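Side-chain contacts in rhamnosidase B (Bacillus sp., PDB 2OKX), which hydrolyses terminal alpha-L-rhamnose residues from glycosides and oligosaccharides as a glycoside hydrolase of family 78: residues R599-V604 / I634-E639; N628-W633 / K658-H663. All coordinates share one frame; numbering follows the deposited sequence.

Contact 1. Residues R599-V604 / I634-E639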
ATOM      1  N   ARG A 599     -12.081  -9.069  -9.706  1.00 22.83           N
ATOM      2  CA  ARG A 599     -10.718  -9.592  -9.630  1.00 22.57           C
ATOM      3  C   ARG A 599     -10.287  -9.693  -8.173  1.00 22.77           C
ATOM      4  O   ARG A 599      -9.729 -10.699  -7.753  1.00 24.67           O
ATOM      5  CB  ARG A 599      -9.739  -8.688 -10.393  1.00 22.39           C
ATOM      6  CG  ARG A 599      -8.271  -8.977 -10.078  1.00 22.17           C
ATOM      7  CD  ARG A 599      -7.308  -8.150 -10.921  1.00 20.62           C
ATOM      8  NE  ARG A 599      -5.985  -8.096 -10.300  1.00 22.93           N
ATOM      9  CZ  ARG A 599      -5.168  -9.137 -10.165  1.00 22.87           C
ATOM     10  NH1 ARG A 599      -5.528 -10.332 -10.621  1.00 21.24           N
ATOM     11  NH2 ARG A 599      -4.004  -8.985  -9.541  1.00 20.21           N
ATOM     12  N   CYS A 600     -10.557  -8.648  -7.400  1.00 21.52           N
ATOM     13  CA  CYS A 600     -10.183  -8.641  -5.992  1.00 21.82           C
ATOM     14  C   CYS A 600     -10.949  -9.679  -5.184  1.00 22.07           C
ATOM     15  O   CYS A 600     -10.363 -10.388  -4.365  1.00 21.35           O
ATOM     16  CB  CYS A 600     -10.400  -7.249  -5.393  1.00 21.40           C
ATOM     17  SG  CYS A 600      -9.232  -6.016  -6.035  1.00 24.90           S
ATOM     18  N   LEU A 601     -12.257  -9.765  -5.411  1.00 21.85           N
ATOM     19  CA  LEU A 601     -13.080 -10.727  -4.690  1.00 22.33           C
ATOM     20  C   LEU A 601     -12.628 -12.159  -4.983  1.00 23.47           C
ATOM     21  O   LEU A 601     -12.643 -13.013  -4.097  1.00 24.34           O
ATOM     22  CB  LEU A 601     -14.553 -10.555  -5.073  1.00 23.68           C
ATOM     23  CG  LEU A 601     -15.184  -9.190  -4.775  1.00 23.51           C
ATOM     24  CD1 LEU A 601     -16.630  -9.186  -5.242  1.00 25.68           C
ATOM     25  CD2 LEU A 601     -15.105  -8.886  -3.289  1.00 23.51           C
ATOM     26  N   ASN A 602     -12.220 -12.412  -6.223  1.00 23.53           N
ATOM     27  CA  ASN A 602     -11.769 -13.741  -6.632  1.00 24.31           C
ATOM     28  C   ASN A 602     -10.408 -14.134  -6.055  1.00 25.04           C
ATOM     29  O   ASN A 602     -10.104 -15.320  -5.937  1.00 23.65           O
ATOM     30  CB  ASN A 602     -11.712 -13.837  -8.164  1.00 24.56           C
ATOM     31  CG  ASN A 602     -13.090 -13.953  -8.802  1.00 25.94           C
ATOM     32  OD1 ASN A 602     -13.256 -13.693  -9.994  1.00 26.58           O
ATOM     33  ND2 ASN A 602     -14.078 -14.356  -8.013  1.00 25.07           N
ATOM     34  N   LEU A 603      -9.589 -13.149  -5.698  1.00 24.39           N
ATOM     35  CA  LEU A 603      -8.262 -13.436  -5.148  1.00 24.83           C
ATOM     36  C   LEU A 603      -8.284 -13.925  -3.700  1.00 25.40           C
ATOM     37  O   LEU A 603      -7.405 -14.685  -3.281  1.00 23.11           O
ATOM     38  CB  LEU A 603      -7.367 -12.192  -5.237  1.00 25.12           C
ATOM     39  CG  LEU A 603      -6.774 -11.824  -6.601  1.00 25.05           C
ATOM     40  CD1 LEU A 603      -6.083 -10.459  -6.525  1.00 24.45           C
ATOM     41  CD2 LEU A 603      -5.776 -12.898  -7.025  1.00 25.84           C
ATOM     42  N   VAL A 604      -9.291 -13.504  -2.941  1.00 24.77           N
ATOM     43  CA  VAL A 604      -9.381 -13.875  -1.532  1.00 26.95           C
ATOM     44  C   VAL A 604      -9.446 -15.377  -1.238  1.00 28.32           C
ATOM     45  O   VAL A 604      -8.727 -15.865  -0.367  1.00 27.27           O
ATOM     46  CB  VAL A 604     -10.578 -13.165  -0.854  1.00 26.96           C
ATOM     47  CG1 VAL A 604     -10.660 -13.559   0.618  1.00 27.14           C
ATOM     48  CG2 VAL A 604     -10.412 -11.649  -0.983  1.00 28.48           C
ATOM     49  N   ILE A 634     -17.373 -10.883   2.389  1.00 24.11           N
ATOM     50  CA  ILE A 634     -18.655 -11.497   2.073  1.00 24.40           C
ATOM     51  C   ILE A 634     -19.636 -10.389   1.697  1.00 24.29           C
ATOM     52  O   ILE A 634     -20.384 -10.508   0.728  1.00 23.77           O
ATOM     53  CB  ILE A 634     -19.198 -12.304   3.274  1.00 25.51           C
ATOM     54  CG1 ILE A 634     -18.304 -13.529   3.510  1.00 24.79           C
ATOM     55  CG2 ILE A 634     -20.639 -12.738   3.009  1.00 24.03           C
ATOM     56  CD1 ILE A 634     -18.664 -14.341   4.746  1.00 26.78           C
ATOM     57  N   LEU A 635     -19.612  -9.305   2.465  1.00 25.66           N
ATOM     58  CA  LEU A 635     -20.478  -8.162   2.203  1.00 24.80           C
ATOM     59  C   LEU A 635     -20.189  -7.644   0.796  1.00 23.51           C
ATOM     60  O   LEU A 635     -21.105  -7.436   0.001  1.00 23.01           O
ATOM     61  CB  LEU A 635     -20.201  -7.045   3.211  1.00 27.01           C
ATOM     62  CG  LEU A 635     -21.350  -6.113   3.615  1.00 30.35           C
ATOM     63  CD1 LEU A 635     -20.760  -4.848   4.209  1.00 29.85           C
ATOM     64  CD2 LEU A 635     -22.231  -5.777   2.430  1.00 29.87           C
ATOM     65  N   ALA A 636     -18.909  -7.444   0.489  1.00 21.26           N
ATOM     66  CA  ALA A 636     -18.514  -6.942  -0.823  1.00 20.72           C
ATOM     67  C   ALA A 636     -18.989  -7.861  -1.947  1.00 21.65           C
ATOM     68  O   ALA A 636     -19.380  -7.389  -3.019  1.00 20.82           O
ATOM     69  CB  ALA A 636     -16.999  -6.768  -0.887  1.00 20.77           C
ATOM     70  N   CYS A 637     -18.947  -9.170  -1.709  1.00 20.32           N
ATOM     71  CA  CYS A 637     -19.398 -10.136  -2.707  1.00 21.90           C
ATOM     72  C   CYS A 637     -20.887  -9.936  -2.958  1.00 21.88           C
ATOM     73  O   CYS A 637     -21.335  -9.907  -4.103  1.00 22.39           O
ATOM     74  CB  CYS A 637     -19.151 -11.573  -2.228  1.00 22.06           C
ATOM     75  SG  CYS A 637     -17.427 -12.109  -2.307  1.00 25.37           S
ATOM     76  N   ARG A 638     -21.653  -9.804  -1.883  1.00 22.66           N
ATOM     77  CA  ARG A 638     -23.085  -9.591  -2.014  1.00 25.32           C
ATOM     78  C   ARG A 638     -23.347  -8.286  -2.759  1.00 25.97           C
ATOM     79  O   ARG A 638     -24.142  -8.242  -3.696  1.00 26.08           O
ATOM     80  CB  ARG A 638     -23.756  -9.511  -0.640  1.00 26.03           C
ATOM     81  CG  ARG A 638     -25.219  -9.104  -0.749  1.00 30.44           C
ATOM     82  CD  ARG A 638     -25.894  -8.880   0.585  1.00 34.66           C
ATOM     83  NE  ARG A 638     -27.284  -8.478   0.382  1.00 38.34           N
ATOM     84  CZ  ARG A 638     -28.182  -8.338   1.352  1.00 41.02           C
ATOM     85  NH1 ARG A 638     -27.845  -8.564   2.615  1.00 43.57           N
ATOM     86  NH2 ARG A 638     -29.424  -7.977   1.058  1.00 41.04           N
ATOM     87  N   GLU A 639     -22.672  -7.222  -2.333  1.00 25.19           N
ATOM     88  CA  GLU A 639     -22.855  -5.917  -2.955  1.00 23.28           C
ATOM     89  C   GLU A 639     -22.461  -5.915  -4.425  1.00 21.13           C
ATOM     90  O   GLU A 639     -23.099  -5.254  -5.238  1.00 20.99           O
ATOM     91  CB  GLU A 639     -22.083  -4.856  -2.166  1.00 22.79           C
ATOM     92  CG  GLU A 639     -22.740  -4.550  -0.829  1.00 23.01           C
ATOM     93  CD  GLU A 639     -21.917  -3.651   0.069  1.00 22.67           C
ATOM     94  OE1 GLU A 639     -22.497  -3.076   1.010  1.00 25.03           O
ATOM     95  OE2 GLU A 639     -20.695  -3.526  -0.146  1.00 24.45           O
TER
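Leu601 reaches across from helix 595-603 and sets the two methyls of its fork against the backbone and side chains of Ala636 and Cys637 on helix 627-644. CD2 meets the methyl of Ala636 at 3.7 Å (Leu601 CD2 to Ala636 CB) and also lies beside the sulfur, 4.1 Å from Cys637 SG. Leu601 CD1 rests on the helix backbone, 3.9 Å from Cys637 CA. In Leu601, CG lies beside the backbone N (chi1 -60°) and CD1 continues the chain anti to CA (chi2 179°), which carries the fork outward and lays both methyls on the near side of the other helix, at Ala636 and Cys637. The closest CA approach of the two segments is 6.6 Å, between Leu601 CA and Cys637 CA, and the short side chain of Ala636 is consistent with it. No hydrogen bond spans the segments, and the contact is an apolar one between buried residues. Cys637 holds SG beside its own backbone N (chi1 -75°), where it meets CD2 of Leu601. Around these three residues, Phe649 of helix 647-665 touches Leu601, helix 696-715 brings Leu712 to Cys637, and helix 577-590 lies against Leu635 and Val604, within the helical domain of the enzyme.

Contact 2. Residues N628-W633 / K658-H663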
ATOM      1  N   ASN A 628     -13.398  -9.523  10.859  1.00 24.39           N
ATOM      2  CA  ASN A 628     -14.206  -8.499  10.201  1.00 25.41           C
ATOM      3  C   ASN A 628     -13.833  -8.283   8.733  1.00 25.81           C
ATOM      4  O   ASN A 628     -14.705  -8.021   7.905  1.00 27.10           O
ATOM      5  CB  ASN A 628     -14.110  -7.179  10.971  1.00 24.51           C
ATOM      6  CG  ASN A 628     -14.917  -7.193  12.259  1.00 24.71           C
ATOM      7  OD1 ASN A 628     -14.667  -6.404  13.179  1.00 24.78           O
ATOM      8  ND2 ASN A 628     -15.904  -8.084  12.326  1.00 22.26           N
ATOM      9  N   TRP A 629     -12.548  -8.388   8.398  1.00 24.14           N
ATOM     10  CA  TRP A 629     -12.145  -8.200   7.010  1.00 22.78           C
ATOM     11  C   TRP A 629     -12.773  -9.282   6.142  1.00 23.49           C
ATOM     12  O   TRP A 629     -13.250  -9.006   5.040  1.00 21.32           O
ATOM     13  CB  TRP A 629     -10.618  -8.239   6.856  1.00 22.33           C
ATOM     14  CG  TRP A 629      -9.901  -6.920   7.121  1.00 22.50           C
ATOM     15  CD1 TRP A 629      -8.722  -6.510   6.559  1.00 21.10           C
ATOM     16  CD2 TRP A 629     -10.276  -5.892   8.054  1.00 22.66           C
ATOM     17  NE1 TRP A 629      -8.340  -5.301   7.083  1.00 21.51           N
ATOM     18  CE2 TRP A 629      -9.272  -4.898   8.003  1.00 22.59           C
ATOM     19  CE3 TRP A 629     -11.359  -5.715   8.929  1.00 23.99           C
ATOM     20  CZ2 TRP A 629      -9.317  -3.745   8.793  1.00 22.53           C
ATOM     21  CZ3 TRP A 629     -11.404  -4.566   9.715  1.00 22.25           C
ATOM     22  CH2 TRP A 629     -10.387  -3.596   9.641  1.00 24.01           C
ATOM     23  N   THR A 630     -12.777 -10.518   6.631  1.00 23.97           N
ATOM     24  CA  THR A 630     -13.370 -11.597   5.858  1.00 23.77           C
ATOM     25  C   THR A 630     -14.881 -11.384   5.782  1.00 23.80           C
ATOM     26  O   THR A 630     -15.503 -11.653   4.753  1.00 23.78           O
ATOM     27  CB  THR A 630     -13.039 -12.970   6.470  1.00 25.52           C
ATOM     28  OG1 THR A 630     -11.627 -13.198   6.368  1.00 25.63           O
ATOM     29  CG2 THR A 630     -13.772 -14.081   5.725  1.00 23.51           C
ATOM     30  N   PHE A 631     -15.471 -10.883   6.862  1.00 23.43           N
ATOM     31  CA  PHE A 631     -16.905 -10.625   6.858  1.00 24.71           C
ATOM     32  C   PHE A 631     -17.211  -9.509   5.858  1.00 24.73           C
ATOM     33  O   PHE A 631     -18.253  -9.527   5.201  1.00 25.30           O
ATOM     34  CB  PHE A 631     -17.402 -10.217   8.253  1.00 25.89           C
ATOM     35  CG  PHE A 631     -17.145 -11.250   9.324  1.00 24.46           C
ATOM     36  CD1 PHE A 631     -17.026 -12.598   9.001  1.00 23.80           C
ATOM     37  CD2 PHE A 631     -17.038 -10.868  10.658  1.00 25.04           C
ATOM     38  CE1 PHE A 631     -16.798 -13.557   9.998  1.00 24.69           C
ATOM     39  CE2 PHE A 631     -16.811 -11.818  11.660  1.00 25.02           C
ATOM     40  CZ  PHE A 631     -16.691 -13.165  11.324  1.00 24.09           C
ATOM     41  N   PHE A 632     -16.305  -8.538   5.740  1.00 24.23           N
ATOM     42  CA  PHE A 632     -16.514  -7.438   4.802  1.00 22.44           C
ATOM     43  C   PHE A 632     -16.363  -7.940   3.374  1.00 21.53           C
ATOM     44  O   PHE A 632     -16.953  -7.383   2.444  1.00 21.28           O
ATOM     45  CB  PHE A 632     -15.539  -6.285   5.073  1.00 22.72           C
ATOM     46  CG  PHE A 632     -15.770  -5.594   6.389  1.00 25.27           C
ATOM     47  CD1 PHE A 632     -17.035  -5.594   6.978  1.00 27.18           C
ATOM     48  CD2 PHE A 632     -14.728  -4.949   7.046  1.00 25.16           C
ATOM     49  CE1 PHE A 632     -17.253  -4.966   8.203  1.00 26.64           C
ATOM     50  CE2 PHE A 632     -14.938  -4.320   8.268  1.00 27.05           C
ATOM     51  CZ  PHE A 632     -16.205  -4.330   8.849  1.00 27.79           C
ATOM     52  N   TRP A 633     -15.569  -8.994   3.205  1.00 21.63           N
ATOM     53  CA  TRP A 633     -15.369  -9.597   1.893  1.00 22.47           C
ATOM     54  C   TRP A 633     -16.698 -10.216   1.457  1.00 23.58           C
ATOM     55  O   TRP A 633     -17.101 -10.104   0.300  1.00 24.09           O
ATOM     56  CB  TRP A 633     -14.298 -10.693   1.956  1.00 21.25           C
ATOM     57  CG  TRP A 633     -14.226 -11.539   0.708  1.00 23.47           C
ATOM     58  CD1 TRP A 633     -13.762 -11.157  -0.518  1.00 23.37           C
ATOM     59  CD2 TRP A 633     -14.662 -12.898   0.564  1.00 23.39           C
ATOM     60  NE1 TRP A 633     -13.882 -12.193  -1.418  1.00 24.52           N
ATOM     61  CE2 TRP A 633     -14.432 -13.273  -0.780  1.00 25.65           C
ATOM     62  CE3 TRP A 633     -15.225 -13.836   1.441  1.00 25.93           C
ATOM     63  CZ2 TRP A 633     -14.747 -14.549  -1.270  1.00 25.74           C
ATOM     64  CZ3 TRP A 633     -15.538 -15.108   0.955  1.00 26.77           C
ATOM     65  CH2 TRP A 633     -15.297 -15.449  -0.389  1.00 26.95           C
ATOM     66  N   LYS A 658     -19.530 -20.039   1.699  1.00 31.87           N
ATOM     67  CA  LYS A 658     -20.059 -21.059   2.598  1.00 34.34           C
ATOM     68  C   LYS A 658     -18.916 -21.687   3.395  1.00 33.85           C
ATOM     69  O   LYS A 658     -19.003 -21.859   4.613  1.00 33.08           O
ATOM     70  CB  LYS A 658     -20.778 -22.130   1.774  1.00 36.23           C
ATOM     71  CG  LYS A 658     -21.408 -23.257   2.572  1.00 40.05           C
ATOM     72  CD  LYS A 658     -22.087 -24.246   1.631  1.00 42.38           C
ATOM     73  CE  LYS A 658     -22.750 -25.379   2.392  1.00 45.28           C
ATOM     74  NZ  LYS A 658     -23.782 -24.870   3.335  1.00 47.53           N
ATOM     75  N   HIS A 659     -17.839 -22.011   2.687  1.00 33.78           N
ATOM     76  CA  HIS A 659     -16.661 -22.623   3.286  1.00 34.24           C
ATOM     77  C   HIS A 659     -16.099 -21.848   4.479  1.00 34.17           C
ATOM     78  O   HIS A 659     -15.887 -22.417   5.548  1.00 32.85           O
ATOM     79  CB  HIS A 659     -15.572 -22.787   2.222  1.00 36.40           C
ATOM     80  CG  HIS A 659     -14.281 -23.327   2.752  1.00 40.64           C
ATOM     81  ND1 HIS A 659     -14.162 -24.596   3.278  1.00 42.81           N
ATOM     82  CD2 HIS A 659     -13.053 -22.765   2.847  1.00 42.11           C
ATOM     83  CE1 HIS A 659     -12.917 -24.791   3.675  1.00 43.37           C
ATOM     84  NE2 HIS A 659     -12.224 -23.695   3.425  1.00 43.33           N
ATOM     85  N   THR A 660     -15.862 -20.551   4.302  1.00 33.29           N
ATOM     86  CA  THR A 660     -15.302 -19.750   5.384  1.00 31.24           C
ATOM     87  C   THR A 660     -16.277 -19.540   6.543  1.00 31.92           C
ATOM     88  O   THR A 660     -15.874 -19.572   7.709  1.00 31.43           O
ATOM     89  CB  THR A 660     -14.795 -18.376   4.868  1.00 30.74           C
ATOM     90  OG1 THR A 660     -13.996 -17.757   5.883  1.00 29.61           O
ATOM     91  CG2 THR A 660     -15.962 -17.460   4.517  1.00 27.65           C
ATOM     92  N   LEU A 661     -17.555 -19.331   6.237  1.00 31.02           N
ATOM     93  CA  LEU A 661     -18.542 -19.139   7.296  1.00 31.00           C
ATOM     94  C   LEU A 661     -18.663 -20.400   8.146  1.00 30.74           C
ATOM     95  O   LEU A 661     -18.834 -20.325   9.363  1.00 30.40           O
ATOM     96  CB  LEU A 661     -19.909 -18.780   6.710  1.00 31.55           C
ATOM     97  CG  LEU A 661     -20.071 -17.327   6.253  1.00 32.17           C
ATOM     98  CD1 LEU A 661     -21.462 -17.126   5.660  1.00 31.60           C
ATOM     99  CD2 LEU A 661     -19.856 -16.397   7.443  1.00 31.85           C
ATOM    100  N   THR A 662     -18.570 -21.555   7.499  1.00 31.23           N
ATOM    101  CA  THR A 662     -18.654 -22.828   8.202  1.00 33.70           C
ATOM    102  C   THR A 662     -17.565 -22.896   9.267  1.00 34.54           C
ATOM    103  O   THR A 662     -17.821 -23.287  10.407  1.00 33.99           O
ATOM    104  CB  THR A 662     -18.484 -24.016   7.232  1.00 34.67           C
ATOM    105  OG1 THR A 662     -19.598 -24.057   6.330  1.00 35.53           O
ATOM    106  CG2 THR A 662     -18.400 -25.334   8.001  1.00 36.01           C
ATOM    107  N   HIS A 663     -16.350 -22.497   8.900  1.00 34.67           N
ATOM    108  CA  HIS A 663     -15.245 -22.528   9.846  1.00 34.37           C
ATOM    109  C   HIS A 663     -15.307 -21.449  10.924  1.00 33.28           C
ATOM    110  O   HIS A 663     -14.806 -21.652  12.030  1.00 33.72           O
ATOM    111  CB  HIS A 663     -13.912 -22.481   9.102  1.00 35.55           C
ATOM    112  CG  HIS A 663     -13.599 -23.747   8.368  1.00 36.66           C
ATOM    113  ND1 HIS A 663     -14.226 -24.101   7.192  1.00 37.58           N
ATOM    114  CD2 HIS A 663     -12.772 -24.774   8.677  1.00 37.38           C
ATOM    115  CE1 HIS A 663     -13.799 -25.290   6.808  1.00 38.70           C
ATOM    116  NE2 HIS A 663     -12.916 -25.722   7.691  1.00 38.06           N
TER
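Thr630 meets Thr660 tip to tip where helices 627-644 and 647-665 pack as a helical hairpin of the alpha-barrel catalytic domain. Its methyl, CG2, approaches the hydroxyl oxygen of the other threonine, with 3.7 Å between Thr630 CG2 and Thr660 OG1. Because CG2 is a methyl carbon this is a van der Waals meeting; the two hydroxyls find their partners in the chain leading into the hairpin. Thr630 OG1 is hydrogen-bonded to the carbonyl oxygen of Leu613 and Thr660 OG1 to that of Pro612, so the two buried hydroxyls are satisfied by successive carbonyls. In Thr630 the methyl stands anti to the backbone N and the hydroxyl lies beside it (chi1 -66°), which points the carbon branch across the interface. Thr660 places its hydroxyl anti to the backbone N instead (chi1 -167°), which turns its methyl, CG2, to the edge of the Trp633 indole, near the ring plane. The ring of Trp633 also meets Tyr614 edge-to-face, and Tyr614 touches Thr660 as well. The closest atoms of the indole contact are Trp633 CZ3 and Thr660 CG2, 4.3 Å apart.

How the contacts relate
Contacts 1 and 2 have their centres about 11 Å apart and share helix 627-644, which offers residues 628-633 to helix 647-665 and the next part of the same helix, 634-639, to helix 595-603. Along the chain the order is 599-604, 628-633, 634-639, 658-663, so the two contacts interleave. They also touch: Trp633 NE1 probably donates a hydrogen bond to Leu601 O at 3.1 Å, and the end of Ile634 packs on Leu661, with Ile634 CD1 3.6 Å from Leu661 CD2. Three successive helices of the six-hairpin glycosidase domain thus meet through adjoining buried contacts, consistent with the alpha-barrel of family 78 enzymes.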